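Local coordinates for hypothetical UPF0334 kinase-like protein AQ_1292 (Aquifex aeolicus, PDB 1YE8), which hydrolyses the nucleoside triphosphates ATP, GTP, CTP, TTP and UTP to the nucleoside diphosphates and phosphate, and has no kinase activity, at residues Lys2-Gly7 and Lys147-Leu152; Glu94-Arg99 and Pro129-Val134. All blocks are in the same frame, centred on the assembly; numbering follows the deposited sequence.

Contact 1 (Lys2-Gly7 and Lys147-Leu152); sequences KIIITG and KEIRRL
I4 packs against I149 and L152 and forms the apolar part of this contact. Its CD1 lies 3.5 Å from CG2 of I149. The same I4 CD1 sits 3.1 Å from the backbone O of I149, a tight approach of a methyl to a carbonyl. I149 O accepts its hydrogen bond from L152 N (3.1 Å), in the turn that ends the helix. I4 has CG1 anti to its carbonyl carbon, and chi2 (178°) extends CD1 toward the helix end. L152 CB comes within 4.1 Å of I4 CD1 from beyond that end. L152 CD2 meets K2 CG at 4.0 Å.

Strand 2-6 runs inside the parallel sheet of this RecA-like P-loop NTPase, between strands 132-136 and 156-159. K2, I4 and T6 point to segment 147-152, while I5 packs on helix 13-24 on the other side. G7 follows the strand as the first residue of the inferred ATP-binding loop.

The polar part lies at T6. R150 NH1 gives a weak hydrogen bond to T6 OG1 (3.4 Å, N-H...O angle 151°). OG1 lies in the guanidinium plane, at its edge, and the two side chains cross at about a right angle. T6 OG1 also bonds to I137 O. R150 is held further by a salt bridge from NE to D141 OD1 and a bond from NH2 to P138 O. At the other end, the end of the K2 chain leads away from L152, and NZ bonds to D128 O and V131 O.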
ATOM      1  N   LYS A   2      12.602  -4.021  -0.209  1.00 14.20           N
ATOM      2  CA  LYS A   2      11.196  -3.949   0.243  1.00 13.19           C
ATOM      3  C   LYS A   2      11.161  -2.996   1.424  1.00 12.36           C
ATOM      4  O   LYS A   2      11.823  -3.252   2.437  1.00 13.16           O
ATOM      5  CB  LYS A   2      10.655  -5.318   0.712  1.00 14.37           C
ATOM      6  CG  LYS A   2      10.754  -6.507  -0.258  1.00 15.89           C
ATOM      7  CD  LYS A   2       9.812  -6.331  -1.438  1.00 16.07           C
ATOM      8  CE  LYS A   2       9.740  -7.522  -2.388  1.00 16.00           C
ATOM      9  NZ  LYS A   2      11.065  -7.941  -2.908  1.00 16.55           N
ATOM     10  N   ILE A   3      10.438  -1.888   1.288  1.00 11.20           N
ATOM     11  CA  ILE A   3      10.270  -0.926   2.381  1.00 11.37           C
ATOM     12  C   ILE A   3       8.865  -1.112   2.933  1.00 10.29           C
ATOM     13  O   ILE A   3       7.882  -0.921   2.186  1.00 10.90           O
ATOM     14  CB  ILE A   3      10.401   0.545   1.861  1.00 12.49           C
ATOM     15  CG1 ILE A   3      11.691   0.769   1.050  1.00 14.76           C
ATOM     16  CG2 ILE A   3      10.273   1.527   3.025  1.00 14.03           C
ATOM     17  CD1 ILE A   3      12.955   0.660   1.869  1.00 15.98           C
ATOM     18  N   ILE A   4       8.764  -1.489   4.210  1.00  9.76           N
ATOM     19  CA  ILE A   4       7.471  -1.708   4.857  1.00 10.26           C
ATOM     20  C   ILE A   4       7.295  -0.621   5.898  1.00 10.11           C
ATOM     21  O   ILE A   4       8.060  -0.535   6.865  1.00 10.31           O
ATOM     22  CB  ILE A   4       7.411  -3.100   5.516  1.00 10.60           C
ATOM     23  CG1 ILE A   4       7.675  -4.191   4.479  1.00 12.10           C
ATOM     24  CG2 ILE A   4       6.041  -3.295   6.182  1.00 11.13           C
ATOM     25  CD1 ILE A   4       7.697  -5.580   5.010  1.00 15.75           C
ATOM     26  N   ILE A   5       6.266   0.203   5.712  1.00  9.83           N
ATOM     27  CA  ILE A   5       5.975   1.322   6.607  1.00 10.03           C
ATOM     28  C   ILE A   5       4.758   0.974   7.450  1.00  9.48           C
ATOM     29  O   ILE A   5       3.693   0.628   6.934  1.00  9.53           O
ATOM     30  CB  ILE A   5       5.712   2.613   5.800  1.00  9.74           C
ATOM     31  CG1 ILE A   5       6.924   2.979   4.940  1.00 10.64           C
ATOM     32  CG2 ILE A   5       5.333   3.770   6.753  1.00 11.76           C
ATOM     33  CD1 ILE A   5       6.598   3.916   3.787  1.00 10.37           C
ATOM     34  N   THR A   6       4.924   1.053   8.762  1.00  9.58           N
ATOM     35  CA  THR A   6       3.837   0.777   9.684  1.00 10.42           C
ATOM     36  C   THR A   6       3.708   1.920  10.681  1.00 11.15           C
ATOM     37  O   THR A   6       4.526   2.840  10.674  1.00 13.35           O
ATOM     38  CB  THR A   6       4.066  -0.621  10.324  1.00 10.63           C
ATOM     39  OG1 THR A   6       2.887  -1.054  11.016  1.00 11.12           O
ATOM     40  CG2 THR A   6       5.223  -0.645  11.372  1.00 11.32           C
ATOM     41  N   GLY A   7       2.659   1.898  11.491  1.00 10.86           N
ATOM     42  CA  GLY A   7       2.467   2.941  12.478  1.00 11.85           C
ATOM     43  C   GLY A   7       1.002   3.124  12.789  1.00 12.40           C
ATOM     44  O   GLY A   7       0.143   2.513  12.151  1.00 12.90           O
ATOM     45  N   LYS A 147       0.702  -9.989   9.397  1.00 14.52           N
ATOM     46  CA  LYS A 147       1.768 -10.588  10.214  1.00 16.06           C
ATOM     47  C   LYS A 147       2.905 -11.109   9.339  1.00 15.69           C
ATOM     48  O   LYS A 147       4.084 -10.890   9.624  1.00 16.53           O
ATOM     49  CB  LYS A 147       1.214 -11.719  11.071  1.00 17.47           C
ATOM     50  CG  LYS A 147       2.120 -12.123  12.241  1.00 20.62           C
ATOM     51  CD  LYS A 147       1.560 -13.333  12.992  1.00 24.74           C
ATOM     52  CE  LYS A 147       0.800 -12.927  14.241  1.00 27.71           C
ATOM     53  NZ  LYS A 147       0.356 -14.101  15.057  1.00 30.09           N
ATOM     54  N   GLU A 148       2.528 -11.777   8.249  1.00 14.79           N
ATOM     55  CA  GLU A 148       3.469 -12.330   7.290  1.00 15.34           C
ATOM     56  C   GLU A 148       4.386 -11.246   6.715  1.00 14.92           C
ATOM     57  O   GLU A 148       5.596 -11.437   6.583  1.00 16.67           O
ATOM     58  CB  GLU A 148       2.669 -13.019   6.180  1.00 15.65           C
ATOM     59  CG  GLU A 148       3.495 -13.664   5.089  1.00 16.98           C
ATOM     60  CD  GLU A 148       2.644 -14.369   4.053  1.00 17.79           C
ATOM     61  OE1 GLU A 148       1.655 -15.031   4.438  1.00 21.31           O
ATOM     62  OE2 GLU A 148       2.982 -14.280   2.853  1.00 17.94           O
ATOM     63  N   ILE A 149       3.797 -10.108   6.346  1.00 14.08           N
ATOM     64  CA  ILE A 149       4.553  -8.999   5.785  1.00 13.46           C
ATOM     65  C   ILE A 149       5.410  -8.299   6.855  1.00 12.86           C
ATOM     66  O   ILE A 149       6.556  -7.923   6.595  1.00 12.87           O
ATOM     67  CB  ILE A 149       3.614  -7.996   5.017  1.00 13.29           C
ATOM     68  CG1 ILE A 149       2.929  -8.690   3.818  1.00 14.87           C
ATOM     69  CG2 ILE A 149       4.379  -6.745   4.611  1.00 13.00           C
ATOM     70  CD1 ILE A 149       3.796  -9.650   3.004  1.00 18.42           C
ATOM     71  N   ARG A 150       4.876  -8.164   8.069  1.00 13.30           N
ATOM     72  CA  ARG A 150       5.647  -7.555   9.147  1.00 13.73           C
ATOM     73  C   ARG A 150       6.957  -8.311   9.387  1.00 14.24           C
ATOM     74  O   ARG A 150       7.987  -7.694   9.654  1.00 15.20           O
ATOM     75  CB  ARG A 150       4.821  -7.489  10.428  1.00 13.57           C
ATOM     76  CG  ARG A 150       5.458  -6.610  11.504  1.00 14.39           C
ATOM     77  CD  ARG A 150       4.739  -6.631  12.850  1.00 13.61           C
ATOM     78  NE  ARG A 150       3.295  -6.478  12.682  1.00 12.17           N
ATOM     79  CZ  ARG A 150       2.684  -5.354  12.307  1.00 11.88           C
ATOM     80  NH1 ARG A 150       3.357  -4.218  12.138  1.00 11.63           N
ATOM     81  NH2 ARG A 150       1.372  -5.375  12.143  1.00 12.67           N
ATOM     82  N   ARG A 151       6.910  -9.635   9.251  1.00 15.42           N
ATOM     83  CA  ARG A 151       8.100 -10.456   9.468  1.00 16.47           C
ATOM     84  C   ARG A 151       8.851 -10.843   8.182  1.00 16.52           C
ATOM     85  O   ARG A 151       9.717 -11.709   8.209  1.00 17.15           O
ATOM     86  CB  ARG A 151       7.777 -11.662  10.363  1.00 18.08           C
ATOM     87  CG  ARG A 151       6.981 -12.781   9.738  1.00 21.11           C
ATOM     88  CD  ARG A 151       6.511 -13.830  10.755  1.00 25.18           C
ATOM     89  NE  ARG A 151       6.369 -13.281  12.111  1.00 28.27           N
ATOM     90  CZ  ARG A 151       5.899 -13.957  13.159  1.00 29.68           C
ATOM     91  NH1 ARG A 151       5.510 -15.222  13.025  1.00 29.53           N
ATOM     92  NH2 ARG A 151       5.820 -13.371  14.347  1.00 31.06           N
ATOM     93  N   LEU A 152       8.561 -10.178   7.065  1.00 15.15           N
ATOM     94  CA  LEU A 152       9.213 -10.491   5.793  1.00 14.57           C
ATOM     95  C   LEU A 152      10.739 -10.411   5.898  1.00 15.32           C
ATOM     96  O   LEU A 152      11.271  -9.343   6.160  1.00 14.54           O
ATOM     97  CB  LEU A 152       8.714  -9.519   4.719  1.00 14.18           C
ATOM     98  CG  LEU A 152       9.108  -9.778   3.266  1.00 13.64           C
ATOM     99  CD1 LEU A 152       8.510 -11.088   2.765  1.00 14.19           C
ATOM    100  CD2 LEU A 152       8.673  -8.619   2.407  1.00 12.21           C
TER

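Contact 2 (Glu94-Arg99 and Pro129-Val134); sequences EAKKDR and PNVNVV
V131 lays its CG1 methyl against the last turn of the helix at A95 and K96. CG1 of V131 is 3.6 Å from CG of K96 and 3.9 Å from CB of A95. The V131 and K96 side chains lie side by side and point the same way. With chi1 at -61°, V131 CG1 stands anti to the carbonyl carbon, which sets this methyl on the helix. Beside this apolar patch a water joins the backbones. It donates to A95 O and accepts from N132 N, each at 3.0 Å. N132 ND2 also comes to 2.6 Å from R99 O; this is unusually short and the angle is poor, so the approach is doubtful and is not counted as a bond.

The contact sets the C-terminal end of helix 77-97 against the start of strand 132-136. Strand 102-105 follows the helix in the chain and lies beside strand 132-136 in the parallel sheet. A beta-alpha-beta crossover through helix 116-126 links these two strands. A95 and V131 both touch I103 of strand 102-105, in a segment predicted to bind ATP.

The N132 amide is positioned from elsewhere: OD1 bonds to M1 N, and ND2 makes a weak bond to K101 O. K96 also makes a cation-pi contact with Y92, one turn back on the helix.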
ATOM      1  N   GLU A  94       6.319  -4.662 -14.932  1.00 11.60           N
ATOM      2  CA  GLU A  94       7.330  -3.657 -15.255  1.00 12.24           C
ATOM      3  C   GLU A  94       8.519  -3.740 -14.307  1.00 12.38           C
ATOM      4  O   GLU A  94       9.662  -3.610 -14.741  1.00 13.81           O
ATOM      5  CB  GLU A  94       6.741  -2.258 -15.240  1.00 12.83           C
ATOM      6  CG  GLU A  94       5.795  -1.954 -16.383  1.00 15.06           C
ATOM      7  CD  GLU A  94       5.648  -0.469 -16.583  1.00 17.50           C
ATOM      8  OE1 GLU A  94       6.684   0.234 -16.583  1.00 21.32           O
ATOM      9  OE2 GLU A  94       4.515   0.005 -16.693  1.00 18.25           O
ATOM     10  N   ALA A  95       8.253  -3.961 -13.017  1.00 12.41           N
ATOM     11  CA  ALA A  95       9.305  -3.982 -12.002  1.00 13.07           C
ATOM     12  C   ALA A  95      10.226  -5.196 -12.123  1.00 13.65           C
ATOM     13  O   ALA A  95      11.381  -5.128 -11.724  1.00 14.26           O
ATOM     14  CB  ALA A  95       8.698  -3.903 -10.593  1.00 13.39           C
ATOM     15  N   LYS A  96       9.722  -6.306 -12.664  1.00 14.28           N
ATOM     16  CA  LYS A  96      10.565  -7.484 -12.873  1.00 15.85           C
ATOM     17  C   LYS A  96      11.587  -7.222 -13.964  1.00 16.96           C
ATOM     18  O   LYS A  96      12.702  -7.738 -13.896  1.00 18.24           O
ATOM     19  CB  LYS A  96       9.721  -8.707 -13.228  1.00 15.76           C
ATOM     20  CG  LYS A  96       9.043  -9.325 -12.013  1.00 15.54           C
ATOM     21  CD  LYS A  96       8.351 -10.641 -12.325  1.00 15.83           C
ATOM     22  CE  LYS A  96       7.019 -10.398 -12.954  1.00 16.23           C
ATOM     23  NZ  LYS A  96       6.335 -11.660 -13.340  1.00 17.48           N
ATOM     24  N   LYS A  97      11.230  -6.407 -14.952  1.00 17.46           N
ATOM     25  CA  LYS A  97      12.134  -6.132 -16.076  1.00 18.65           C
ATOM     26  C   LYS A  97      13.044  -4.930 -15.841  1.00 18.84           C
ATOM     27  O   LYS A  97      14.155  -4.874 -16.365  1.00 20.12           O
ATOM     28  CB  LYS A  97      11.341  -5.973 -17.375  1.00 19.19           C
ATOM     29  CG  LYS A  97      10.718  -7.283 -17.853  1.00 21.63           C
ATOM     30  CD  LYS A  97      10.137  -7.157 -19.263  1.00 25.02           C
ATOM     31  CE  LYS A  97      10.433  -8.394 -20.120  1.00 27.33           C
ATOM     32  NZ  LYS A  97      10.173  -9.685 -19.421  1.00 29.74           N
ATOM     33  N   ASP A  98      12.577  -3.973 -15.050  1.00 18.83           N
ATOM     34  CA  ASP A  98      13.299  -2.729 -14.815  1.00 18.40           C
ATOM     35  C   ASP A  98      13.426  -2.533 -13.313  1.00 18.22           C
ATOM     36  O   ASP A  98      12.456  -2.164 -12.634  1.00 17.26           O
ATOM     37  CB  ASP A  98      12.541  -1.569 -15.470  1.00 19.31           C
ATOM     38  CG  ASP A  98      13.207  -0.225 -15.259  1.00 19.98           C
ATOM     39  OD1 ASP A  98      14.248  -0.176 -14.577  1.00 21.15           O
ATOM     40  OD2 ASP A  98      12.742   0.827 -15.750  1.00 21.99           O
ATOM     41  N   ARG A  99      14.620  -2.785 -12.793  1.00 18.19           N
ATOM     42  CA  ARG A  99      14.868  -2.697 -11.364  1.00 19.36           C
ATOM     43  C   ARG A  99      14.834  -1.266 -10.814  1.00 19.30           C
ATOM     44  O   ARG A  99      14.884  -1.069  -9.599  1.00 20.45           O
ATOM     45  CB  ARG A  99      16.184  -3.394 -11.029  1.00 20.29           C
ATOM     46  CG  ARG A  99      16.146  -4.908 -11.272  1.00 24.48           C
ATOM     47  CD  ARG A  99      16.947  -5.377 -12.492  1.00 30.03           C
ATOM     48  NE  ARG A  99      18.266  -4.743 -12.556  1.00 33.77           N
ATOM     49  CZ  ARG A  99      19.187  -4.988 -13.479  1.00 35.64           C
ATOM     50  NH1 ARG A  99      18.961  -5.873 -14.444  1.00 36.73           N
ATOM     51  NH2 ARG A  99      20.349  -4.346 -13.433  1.00 36.82           N
ATOM     52  N   PRO A 129      12.094 -11.774  -4.730  1.00 20.02           N
ATOM     53  CA  PRO A 129      13.311 -11.005  -4.431  1.00 20.70           C
ATOM     54  C   PRO A 129      13.672  -9.990  -5.515  1.00 21.18           C
ATOM     55  O   PRO A 129      14.427  -9.059  -5.212  1.00 22.38           O
ATOM     56  CB  PRO A 129      14.403 -12.085  -4.390  1.00 21.10           C
ATOM     57  CG  PRO A 129      13.864 -13.206  -5.205  1.00 21.69           C
ATOM     58  CD  PRO A 129      12.377 -13.208  -4.922  1.00 20.72           C
ATOM     59  N   ASN A 130      13.152 -10.163  -6.732  1.00 21.01           N
ATOM     60  CA  ASN A 130      13.590  -9.398  -7.903  1.00 21.24           C
ATOM     61  C   ASN A 130      12.852  -8.092  -8.161  1.00 19.70           C
ATOM     62  O   ASN A 130      13.016  -7.496  -9.229  1.00 20.82           O
ATOM     63  CB  ASN A 130      13.510 -10.250  -9.180  1.00 22.48           C
ATOM     64  CG  ASN A 130      14.225 -11.592  -9.048  1.00 25.41           C
ATOM     65  OD1 ASN A 130      15.386 -11.658  -8.620  1.00 28.66           O
ATOM     66  ND2 ASN A 130      13.529 -12.672  -9.408  1.00 28.17           N
ATOM     67  N   VAL A 131      12.030  -7.648  -7.209  1.00 17.06           N
ATOM     68  CA  VAL A 131      11.289  -6.404  -7.380  1.00 15.09           C
ATOM     69  C   VAL A 131      11.405  -5.520  -6.154  1.00 13.65           C
ATOM     70  O   VAL A 131      11.490  -6.027  -5.026  1.00 14.21           O
ATOM     71  CB  VAL A 131       9.781  -6.633  -7.714  1.00 14.20           C
ATOM     72  CG1 VAL A 131       9.596  -7.407  -9.016  1.00 15.00           C
ATOM     73  CG2 VAL A 131       8.990  -7.309  -6.564  1.00 12.38           C
ATOM     74  N   ASN A 132      11.393  -4.210  -6.384  1.00 12.66           N
ATOM     75  CA  ASN A 132      11.356  -3.219  -5.309  1.00 12.65           C
ATOM     76  C   ASN A 132       9.932  -2.811  -4.973  1.00 11.66           C
ATOM     77  O   ASN A 132       9.085  -2.678  -5.875  1.00 11.60           O
ATOM     78  CB  ASN A 132      12.158  -1.980  -5.699  1.00 13.32           C
ATOM     79  CG  ASN A 132      13.583  -2.309  -6.073  1.00 16.41           C
ATOM     80  OD1 ASN A 132      14.303  -2.952  -5.310  1.00 18.92           O
ATOM     81  ND2 ASN A 132      13.994  -1.885  -7.265  1.00 20.17           N
ATOM     82  N   VAL A 133       9.663  -2.632  -3.681  1.00 10.76           N
ATOM     83  CA  VAL A 133       8.312  -2.312  -3.207  1.00 10.23           C
ATOM     84  C   VAL A 133       8.347  -1.342  -2.044  1.00  9.92           C
ATOM     85  O   VAL A 133       9.209  -1.455  -1.165  1.00 10.94           O
ATOM     86  CB  VAL A 133       7.540  -3.585  -2.729  1.00 10.38           C
ATOM     87  CG1 VAL A 133       6.079  -3.250  -2.385  1.00 12.45           C
ATOM     88  CG2 VAL A 133       7.602  -4.722  -3.757  1.00 12.16           C
ATOM     89  N   VAL A 134       7.406  -0.394  -2.037  1.00  9.62           N
ATOM     90  CA  VAL A 134       7.074   0.380  -0.834  1.00  9.28           C
ATOM     91  C   VAL A 134       5.635   0.048  -0.473  1.00  9.10           C
ATOM     92  O   VAL A 134       4.728   0.261  -1.284  1.00  9.69           O
ATOM     93  CB  VAL A 134       7.217   1.900  -1.061  1.00  9.64           C
ATOM     94  CG1 VAL A 134       6.723   2.693   0.151  1.00 10.75           C
ATOM     95  CG2 VAL A 134       8.676   2.239  -1.377  1.00 10.63           C
TER
HETATM   96  O   HOH W   1      11.938  -3.450  -9.284  1.00 13.18           O

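How the contacts relate
From the N terminus, strand 2-6 comes first, and its partner segment 147-152 lies far along the chain. Contact 1 therefore closes a long loop of 139 residues. Contact 2 closes a shorter one of 29 residues, between the end of helix 77-97 and the start of strand 132-136. It is nested inside the loop of contact 1. The centres are about 17 Å apart, but the two contacts touch through neighbouring strands of one parallel sheet. I3 N and V133 O are 2.8 Å apart, a probable hydrogen bond, and I5 CD1 packs on V134 CG1. Strand 132-136 leads on to helix 144-150. Together the contacts tie helices 77-97 and 144-150 to that sheet.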